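Side-chain contacts in GTPase-activating protein BEM3 (Saccharomyces cerevisiae S288C, PDB 6FSF), which stimulates GTP hydrolysis by CDC42 and, less efficiently, by RHO1, and is represented here by its tandem PX and PH domains: residues E62-V65 against Y66-H70; S89-K92 against V93-K97; P197-R200 against F201-N205. One frame throughout, in Å; residues are numbered along the deposited sequence.

Contact 1 of 3, residues E62-V65 against Y66-H70; sequences ELDV and YMKSH
The ring of Y66, whose CB lies 3.5 Å from L63 O on the preceding turn, has H70 over one face: ND1 of the imidazole stands 3.6 Å above the phenol plane, displaced toward the rim. In return, Y66 CE1 sits above one face of the imidazole, again off centre, so the rings overlap only at their margins. These are i to i+4 neighbours on the last turns of helix 57-70 in the PX domain. H70 also donates from ND1 to Y66 O at 2.8 Å, on a lone pair in the carbonyl plane, and this bond, though bent and tilted from the ring plane, favours this rotation of the imidazole. N116 of helix 115-125 touches both side chains.

One turn earlier, L63 and M67 form the apolar pair. M67 is bent at its last torsion (chi3 -65°), which folds CE back over the helix to within 4.1 Å of L63 CG. A flexible thioether suits this place, for it also meets Y103 and I107 of helix 90-107, while L63 packs on F124.

D64 and K68 supply the charged pair, a salt bridge whose bond is weak, with K68 NZ 3.1 Å from D64 OD1. The lysine gets there by bending at chi2 (-76°), which turns its tail toward the buried carboxylate. The same OD1 is hydrogen-bonded to Y103 OH, so a tyrosine of another helix steadies the aspartate. Near the C-terminal end, S69 OG lies 2.8 Å from V65 O and 2.9 Å from Y66 O, so a single hydroxyl proton could serve either carbonyl.

Contact 2 of 3, residues S89-K92 against V93-K97; sequences SPTK and VDTRK
T95 turns its hydroxyl back along the helix axis onto T91, and OG1 donates to T91 O over 2.8 Å. With OG1 beside the backbone N (chi1 -60°), hydroxyl and amide of one residue serve the same carbonyl: OG1 comes nearly along its axis, whereas T95 N, 3.2 Å from T91 O, lies above the carbonyl plane. Threonine suits this partly exposed turn because its hydroxyl is satisfied by the helix itself.

S89 and V93 are related differently. S89 is the N-cap of helix 90-107, and its OG accepts from K92 N at 3.3 Å, while S89 O receives V93 N. Proline fits the next position, since P90 has no N-H to satisfy in the first turn. V93 CG2 lies 3.3 Å from S89 O on one side and on the other covers a face of the R96 guanidinium, standing 4.1 Å above its centre. R96 leaves the helix with CG between the backbone N and carbonyl carbon (chi1 71°), which lays its first methylenes against K92 O, with CG 3.4 Å from that oxygen. Its extended chain carries the charged group inward, where NH1 bonds L84 O and NE bonds T26 OG1, so the buried guanidinium is well supplied with acceptors. K92 stretches back toward the start of the helix and donates from NZ to T87 O.

Within the fold, the first turns of helix 90-107 rest V93 on T26 and R96 on L27, both of strand 19-29, while P90 touches W159 and K97 touches T229, both of the PH domain.

Contact 3 of 3, residues P197-R200 against F201-N205; sequences PEDR and FGTRN
D199 OD1 is gripped by two backbone amides that reach it from opposite faces of the carboxylate plane. F201 N donates to OD1 of D199 at 3.0 Å from well above that plane, closing an Asx turn, and T203 N reaches the same OD1 from the syn side at the same length, its N-H...O angle a nearly straight 170°. The other oxygen, D199 OD2, offers its syn lone pair to T203 OG1 at 2.9 Å. Inside this clasp the backbone makes a type I turn from D199 to G202, whose own bond, G202 N to D199 O, is weak. Much of the work of holding the turn therefore probably falls to the aspartate, which curls over it with CG between backbone N and carbonyl carbon (chi1 56°). G202 suits the end of the turn, where its phi is positive.

Next to the turn's aspartate, R200 and F201 run alongside each other. R200 CG sits 3.8 Å from the centroid of the F201 ring and almost on its normal, a CH-pi contact, while further out R200 NE comes to 3.5 Å from F201 CZ. The guanidinium is tilted by 50° to the ring and so does not stack flat. R148 makes a cation-pi contact with F201, whose carbonyl accepts from W159 NE1.

Were the aspartate D199 replaced by an alanine, the amides of F201 and T203 would probably lose their acceptor and the T203 hydroxyl would be free to turn. Three donors converging on one carboxylate are consistent with a charged aspartate, whose negative charge they would help to stabilise in this loop of the PH domain.

How the contacts relate
Contacts 1 and 2 lie on successive helices of the PX domain, with centres 24 Å apart and no touch, though side chains of 62-70 pack on the far end of helix 90-107. Contact 1 is a partly exposed helix end and pairs apolar, aromatic and charged neighbours. Contact 2, whose centre is about 9 Å from that of the chain, has no fully exposed residue and relies on an N-cap, a hydroxyl-to-carbonyl bond and a buried guanidinium. Contact 3 is a PH-domain loop built round a carboxylate. It meets contact 2: T91 N probably bonds G202 O and N205 ND2 donates to D94 OD1, which ties the two domains together, whereas contact 1 stands about 35 Å away, centre to centre.

Contact 1 of 3, residues E62-V65 against Y66-H70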
loop_
_atom_site.group_PDB
_atom_site.type_symbol
_atom_site.label_atom_id
_atom_site.label_comp_id
_atom_site.label_asym_id
_atom_site.label_seq_id
_atom_site.Cartn_x
_atom_site.Cartn_y
_atom_site.Cartn_z
ATOM N N GLU A 62 -1.619 -8.644 15.172
ATOM C CA GLU A 62 -1.083 -8.861 16.512
ATOM C C GLU A 62 -1.382 -7.677 17.423
ATOM O O GLU A 62 -1.861 -7.851 18.549
ATOM C CB GLU A 62 0.421 -9.121 16.437
ATOM C CG GLU A 62 1.136 -8.986 17.769
ATOM C CD GLU A 62 2.552 -9.508 17.718
ATOM O OE1 GLU A 62 2.721 -10.733 17.542
ATOM O OE2 GLU A 62 3.497 -8.699 17.842
ATOM N N LEU A 63 -1.099 -6.458 16.954
ATOM C CA LEU A 63 -1.431 -5.276 17.743
ATOM C C LEU A 63 -2.937 -5.155 17.940
ATOM O O LEU A 63 -3.401 -4.756 19.016
ATOM C CB LEU A 63 -0.875 -4.021 17.073
ATOM C CG LEU A 63 -1.294 -2.702 17.730
ATOM C CD1 LEU A 63 -0.662 -2.558 19.107
ATOM C CD2 LEU A 63 -0.946 -1.523 16.840
ATOM N N ASP A 64 -3.712 -5.496 16.908
ATOM C CA ASP A 64 -5.166 -5.493 17.033
ATOM C C ASP A 64 -5.628 -6.464 18.111
ATOM O O ASP A 64 -6.494 -6.128 18.926
ATOM C CB ASP A 64 -5.805 -5.838 15.689
ATOM C CG ASP A 64 -7.321 -5.791 15.734
ATOM O OD1 ASP A 64 -7.875 -4.677 15.820
ATOM O OD2 ASP A 64 -7.954 -6.863 15.675
ATOM N N VAL A 65 -5.057 -7.671 18.137
ATOM C CA VAL A 65 -5.420 -8.644 19.165
ATOM C C VAL A 65 -5.109 -8.095 20.551
ATOM O O VAL A 65 -5.899 -8.252 21.490
ATOM C CB VAL A 65 -4.708 -9.986 18.910
ATOM C CG1 VAL A 65 -4.829 -10.893 20.124
ATOM C CG2 VAL A 65 -5.287 -10.672 17.680
ATOM N N TYR A 66 -3.958 -7.433 20.700
ATOM C CA TYR A 66 -3.600 -6.855 21.990
ATOM C C TYR A 66 -4.621 -5.815 22.430
ATOM O O TYR A 66 -4.950 -5.719 23.618
ATOM C CB TYR A 66 -2.203 -6.235 21.920
ATOM C CG TYR A 66 -1.780 -5.526 23.192
ATOM C CD1 TYR A 66 -1.122 -6.208 24.206
ATOM C CD2 TYR A 66 -2.037 -4.173 23.375
ATOM C CE1 TYR A 66 -0.737 -5.563 25.368
ATOM C CE2 TYR A 66 -1.659 -3.521 24.534
ATOM C CZ TYR A 66 -1.008 -4.220 25.527
ATOM O OH TYR A 66 -0.626 -3.576 26.683
ATOM N N MET A 67 -5.140 -5.028 21.487
ATOM C CA MET A 67 -6.039 -3.942 21.860
ATOM C C MET A 67 -7.416 -4.472 22.237
ATOM O O MET A 67 -8.014 -4.019 23.219
ATOM C CB MET A 67 -6.131 -2.921 20.729
ATOM C CG MET A 67 -4.847 -2.129 20.540
ATOM S SD MET A 67 -4.981 -0.812 19.322
ATOM C CE MET A 67 -5.252 -1.769 17.835
ATOM N N LYS A 68 -7.935 -5.441 21.480
ATOM C CA LYS A 68 -9.234 -6.015 21.817
ATOM C C LYS A 68 -9.256 -6.538 23.248
ATOM O O LYS A 68 -10.283 -6.459 23.931
ATOM C CB LYS A 68 -9.595 -7.149 20.857
ATOM C CG LYS A 68 -9.394 -6.868 19.379
ATOM C CD LYS A 68 -10.469 -5.975 18.797
ATOM C CE LYS A 68 -10.450 -6.060 17.276
ATOM N NZ LYS A 68 -10.893 -4.794 16.629
ATOM N N SER A 69 -8.126 -7.061 23.722
ATOM C CA SER A 69 -8.057 -7.740 25.010
ATOM C C SER A 69 -7.786 -6.803 26.175
ATOM O O SER A 69 -8.164 -7.120 27.307
ATOM C CB SER A 69 -6.978 -8.827 24.970
ATOM O OG SER A 69 -5.819 -8.360 24.300
ATOM N N HIS A 70 -7.133 -5.669 25.938
ATOM C CA HIS A 70 -6.795 -4.753 27.016
ATOM C C HIS A 70 -7.708 -3.534 27.079
ATOM O O HIS A 70 -7.681 -2.818 28.085
ATOM C CB HIS A 70 -5.335 -4.301 26.891
ATOM C CG HIS A 70 -4.345 -5.396 27.122
ATOM N ND1 HIS A 70 -4.189 -6.451 26.251
ATOM C CD2 HIS A 70 -3.462 -5.603 28.128
ATOM C CE1 HIS A 70 -3.250 -7.261 26.707
ATOM N NE2 HIS A 70 -2.791 -6.769 27.844
#

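Contact 2 of 3, residues S89-K92 against V93-K97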
loop_
_atom_site.group_PDB
_atom_site.type_symbol
_atom_site.label_atom_id
_atom_site.label_comp_id
_atom_site.label_asym_id
_atom_site.label_seq_id
_atom_site.Cartn_x
_atom_site.Cartn_y
_atom_site.Cartn_z
ATOM N N SER A 89 -5.607 -9.962 -6.263
ATOM C CA SER A 89 -6.361 -9.357 -7.350
ATOM C C SER A 89 -6.345 -7.845 -7.164
ATOM O O SER A 89 -6.283 -7.364 -6.028
ATOM C CB SER A 89 -7.814 -9.855 -7.396
ATOM O OG SER A 89 -8.640 -9.085 -6.538
ATOM N N PRO A 90 -6.390 -7.081 -8.258
ATOM C CA PRO A 90 -6.344 -5.613 -8.116
ATOM C C PRO A 90 -7.488 -5.035 -7.301
ATOM O O PRO A 90 -7.282 -4.055 -6.571
ATOM C CB PRO A 90 -6.382 -5.126 -9.571
ATOM C CG PRO A 90 -5.825 -6.257 -10.358
ATOM C CD PRO A 90 -6.292 -7.502 -9.665
ATOM N N THR A 91 -8.691 -5.606 -7.405
ATOM C CA THR A 91 -9.826 -5.036 -6.684
ATOM C C THR A 91 -9.721 -5.280 -5.181
ATOM O O THR A 91 -10.195 -4.456 -4.387
ATOM C CB THR A 91 -11.140 -5.596 -7.232
ATOM O OG1 THR A 91 -12.242 -5.030 -6.514
ATOM C CG2 THR A 91 -11.178 -7.113 -7.106
ATOM N N LYS A 92 -9.107 -6.395 -4.772
ATOM C CA LYS A 92 -8.885 -6.632 -3.349
ATOM C C LYS A 92 -7.782 -5.731 -2.804
ATOM O O LYS A 92 -7.891 -5.208 -1.688
ATOM C CB LYS A 92 -8.531 -8.097 -3.099
ATOM C CG LYS A 92 -9.607 -9.099 -3.480
ATOM C CD LYS A 92 -9.191 -10.484 -3.022
ATOM C CE LYS A 92 -9.805 -11.576 -3.871
ATOM N NZ LYS A 92 -9.211 -12.898 -3.531
ATOM N N VAL A 93 -6.709 -5.551 -3.577
ATOM C CA VAL A 93 -5.609 -4.684 -3.160
ATOM C C VAL A 93 -6.109 -3.263 -2.941
ATOM O O VAL A 93 -5.749 -2.600 -1.960
ATOM C CB VAL A 93 -4.478 -4.729 -4.203
ATOM C CG1 VAL A 93 -3.443 -3.651 -3.926
ATOM C CG2 VAL A 93 -3.835 -6.104 -4.219
ATOM N N ASP A 94 -6.953 -2.777 -3.855
ATOM C CA ASP A 94 -7.531 -1.445 -3.716
ATOM C C ASP A 94 -8.396 -1.347 -2.466
ATOM O O ASP A 94 -8.348 -0.349 -1.739
ATOM C CB ASP A 94 -8.356 -1.105 -4.958
ATOM C CG ASP A 94 -8.924 0.300 -4.915
ATOM O OD1 ASP A 94 -8.485 1.143 -5.724
ATOM O OD2 ASP A 94 -9.804 0.564 -4.071
ATOM N N THR A 95 -9.194 -2.382 -2.199
ATOM C CA THR A 95 -10.160 -2.308 -1.108
ATOM C C THR A 95 -9.472 -2.354 0.251
ATOM O O THR A 95 -9.747 -1.522 1.125
ATOM C CB THR A 95 -11.183 -3.438 -1.236
ATOM O OG1 THR A 95 -11.870 -3.323 -2.489
ATOM C CG2 THR A 95 -12.197 -3.365 -0.113
ATOM N N ARG A 96 -8.561 -3.316 0.446
ATOM C CA ARG A 96 -7.949 -3.506 1.758
ATOM C C ARG A 96 -7.112 -2.303 2.174
ATOM O O ARG A 96 -6.923 -2.065 3.374
ATOM C CB ARG A 96 -7.100 -4.779 1.760
ATOM C CG ARG A 96 -5.816 -4.696 0.941
ATOM C CD ARG A 96 -5.251 -6.086 0.674
ATOM N NE ARG A 96 -3.872 -6.054 0.200
ATOM C CZ ARG A 96 -3.203 -7.123 -0.225
ATOM N NH1 ARG A 96 -3.792 -8.311 -0.243
ATOM N NH2 ARG A 96 -1.947 -7.003 -0.637
ATOM N N LYS A 97 -6.610 -1.533 1.206
ATOM C CA LYS A 97 -5.872 -0.320 1.537
ATOM C C LYS A 97 -6.799 0.751 2.100
ATOM O O LYS A 97 -6.413 1.504 3.004
ATOM C CB LYS A 97 -5.140 0.187 0.296
ATOM C CG LYS A 97 -4.317 1.448 0.496
ATOM C CD LYS A 97 -3.559 1.775 -0.779
ATOM C CE LYS A 97 -2.981 3.174 -0.746
ATOM N NZ LYS A 97 -4.040 4.201 -0.549
#

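Contact 3 of 3, residues P197-R200 against F201-N205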
loop_
_atom_site.group_PDB
_atom_site.type_symbol
_atom_site.label_atom_id
_atom_site.label_comp_id
_atom_site.label_asym_id
_atom_site.label_seq_id
_atom_site.Cartn_x
_atom_site.Cartn_y
_atom_site.Cartn_z
ATOM N N PRO A 197 -17.919 -3.081 -16.259
ATOM C CA PRO A 197 -18.203 -4.129 -15.272
ATOM C C PRO A 197 -16.979 -4.968 -14.913
ATOM O O PRO A 197 -16.118 -5.208 -15.763
ATOM C CB PRO A 197 -19.269 -4.983 -15.966
ATOM C CG PRO A 197 -19.116 -4.709 -17.438
ATOM C CD PRO A 197 -18.196 -3.534 -17.633
ATOM N N GLU A 198 -16.908 -5.386 -13.651
ATOM C CA GLU A 198 -15.771 -6.157 -13.168
ATOM C C GLU A 198 -15.599 -7.426 -13.993
ATOM O O GLU A 198 -16.534 -8.219 -14.138
ATOM C CB GLU A 198 -15.967 -6.497 -11.689
ATOM C CG GLU A 198 -14.854 -7.315 -11.055
ATOM C CD GLU A 198 -15.128 -7.612 -9.592
ATOM O OE1 GLU A 198 -16.122 -7.081 -9.051
ATOM O OE2 GLU A 198 -14.353 -8.377 -8.980
ATOM N N ASP A 199 -14.403 -7.608 -14.550
ATOM C CA ASP A 199 -14.126 -8.751 -15.404
ATOM C C ASP A 199 -13.744 -9.965 -14.558
ATOM O O ASP A 199 -13.740 -9.924 -13.326
ATOM C CB ASP A 199 -13.040 -8.411 -16.430
ATOM C CG ASP A 199 -11.742 -7.919 -15.794
ATOM O OD1 ASP A 199 -11.433 -8.296 -14.645
ATOM O OD2 ASP A 199 -11.013 -7.156 -16.464
ATOM N N ARG A 200 -13.408 -11.064 -15.235
ATOM C CA ARG A 200 -13.097 -12.312 -14.549
ATOM C C ARG A 200 -11.710 -12.322 -13.916
ATOM O O ARG A 200 -11.330 -13.341 -13.327
ATOM C CB ARG A 200 -13.241 -13.492 -15.514
ATOM C CG ARG A 200 -12.289 -13.476 -16.704
ATOM C CD ARG A 200 -12.611 -14.619 -17.663
ATOM N NE ARG A 200 -11.590 -14.796 -18.701
ATOM C CZ ARG A 200 -11.619 -14.201 -19.891
ATOM N NH1 ARG A 200 -12.615 -13.374 -20.200
ATOM N NH2 ARG A 200 -10.651 -14.429 -20.772
ATOM N N PHE A 201 -10.951 -11.232 -14.012
ATOM C CA PHE A 201 -9.628 -11.148 -13.411
ATOM C C PHE A 201 -9.565 -10.186 -12.233
ATOM O O PHE A 201 -8.508 -10.068 -11.607
ATOM C CB PHE A 201 -8.593 -10.734 -14.463
ATOM C CG PHE A 201 -8.609 -11.586 -15.699
ATOM C CD1 PHE A 201 -8.150 -12.891 -15.661
ATOM C CD2 PHE A 201 -9.070 -11.076 -16.900
ATOM C CE1 PHE A 201 -8.160 -13.676 -16.797
ATOM C CE2 PHE A 201 -9.080 -11.855 -18.041
ATOM C CZ PHE A 201 -8.625 -13.157 -17.989
ATOM N N GLY A 202 -10.659 -9.501 -11.910
ATOM C CA GLY A 202 -10.630 -8.525 -10.838
ATOM C C GLY A 202 -9.871 -7.267 -11.189
ATOM O O GLY A 202 -9.316 -6.614 -10.296
ATOM N N THR A 203 -9.830 -6.912 -12.474
ATOM C CA THR A 203 -9.089 -5.740 -12.914
ATOM C C THR A 203 -9.668 -4.476 -12.292
ATOM O O THR A 203 -10.888 -4.308 -12.199
ATOM C CB THR A 203 -9.124 -5.650 -14.439
ATOM O OG1 THR A 203 -8.544 -6.831 -15.004
ATOM C CG2 THR A 203 -8.333 -4.439 -14.923
ATOM N N ARG A 204 -8.775 -3.589 -11.853
ATOM C CA ARG A 204 -9.180 -2.325 -11.263
ATOM C C ARG A 204 -8.002 -1.367 -11.330
ATOM O O ARG A 204 -6.856 -1.773 -11.121
ATOM C CB ARG A 204 -9.653 -2.506 -9.819
ATOM C CG ARG A 204 -10.271 -1.268 -9.213
ATOM C CD ARG A 204 -11.091 -1.616 -7.989
ATOM N NE ARG A 204 -11.841 -0.464 -7.500
ATOM C CZ ARG A 204 -12.924 0.024 -8.096
ATOM N NH1 ARG A 204 -13.378 -0.535 -9.210
ATOM N NH2 ARG A 204 -13.548 1.074 -7.581
ATOM N N ASN A 205 -8.297 -0.097 -11.620
ATOM C CA ASN A 205 -7.265 0.919 -11.832
ATOM C C ASN A 205 -6.268 0.458 -12.889
ATOM O O ASN A 205 -5.063 0.690 -12.783
ATOM C CB ASN A 205 -6.545 1.256 -10.524
ATOM C CG ASN A 205 -7.500 1.617 -9.407
ATOM O OD1 ASN A 205 -8.519 2.273 -9.629
ATOM N ND2 ASN A 205 -7.176 1.189 -8.195
#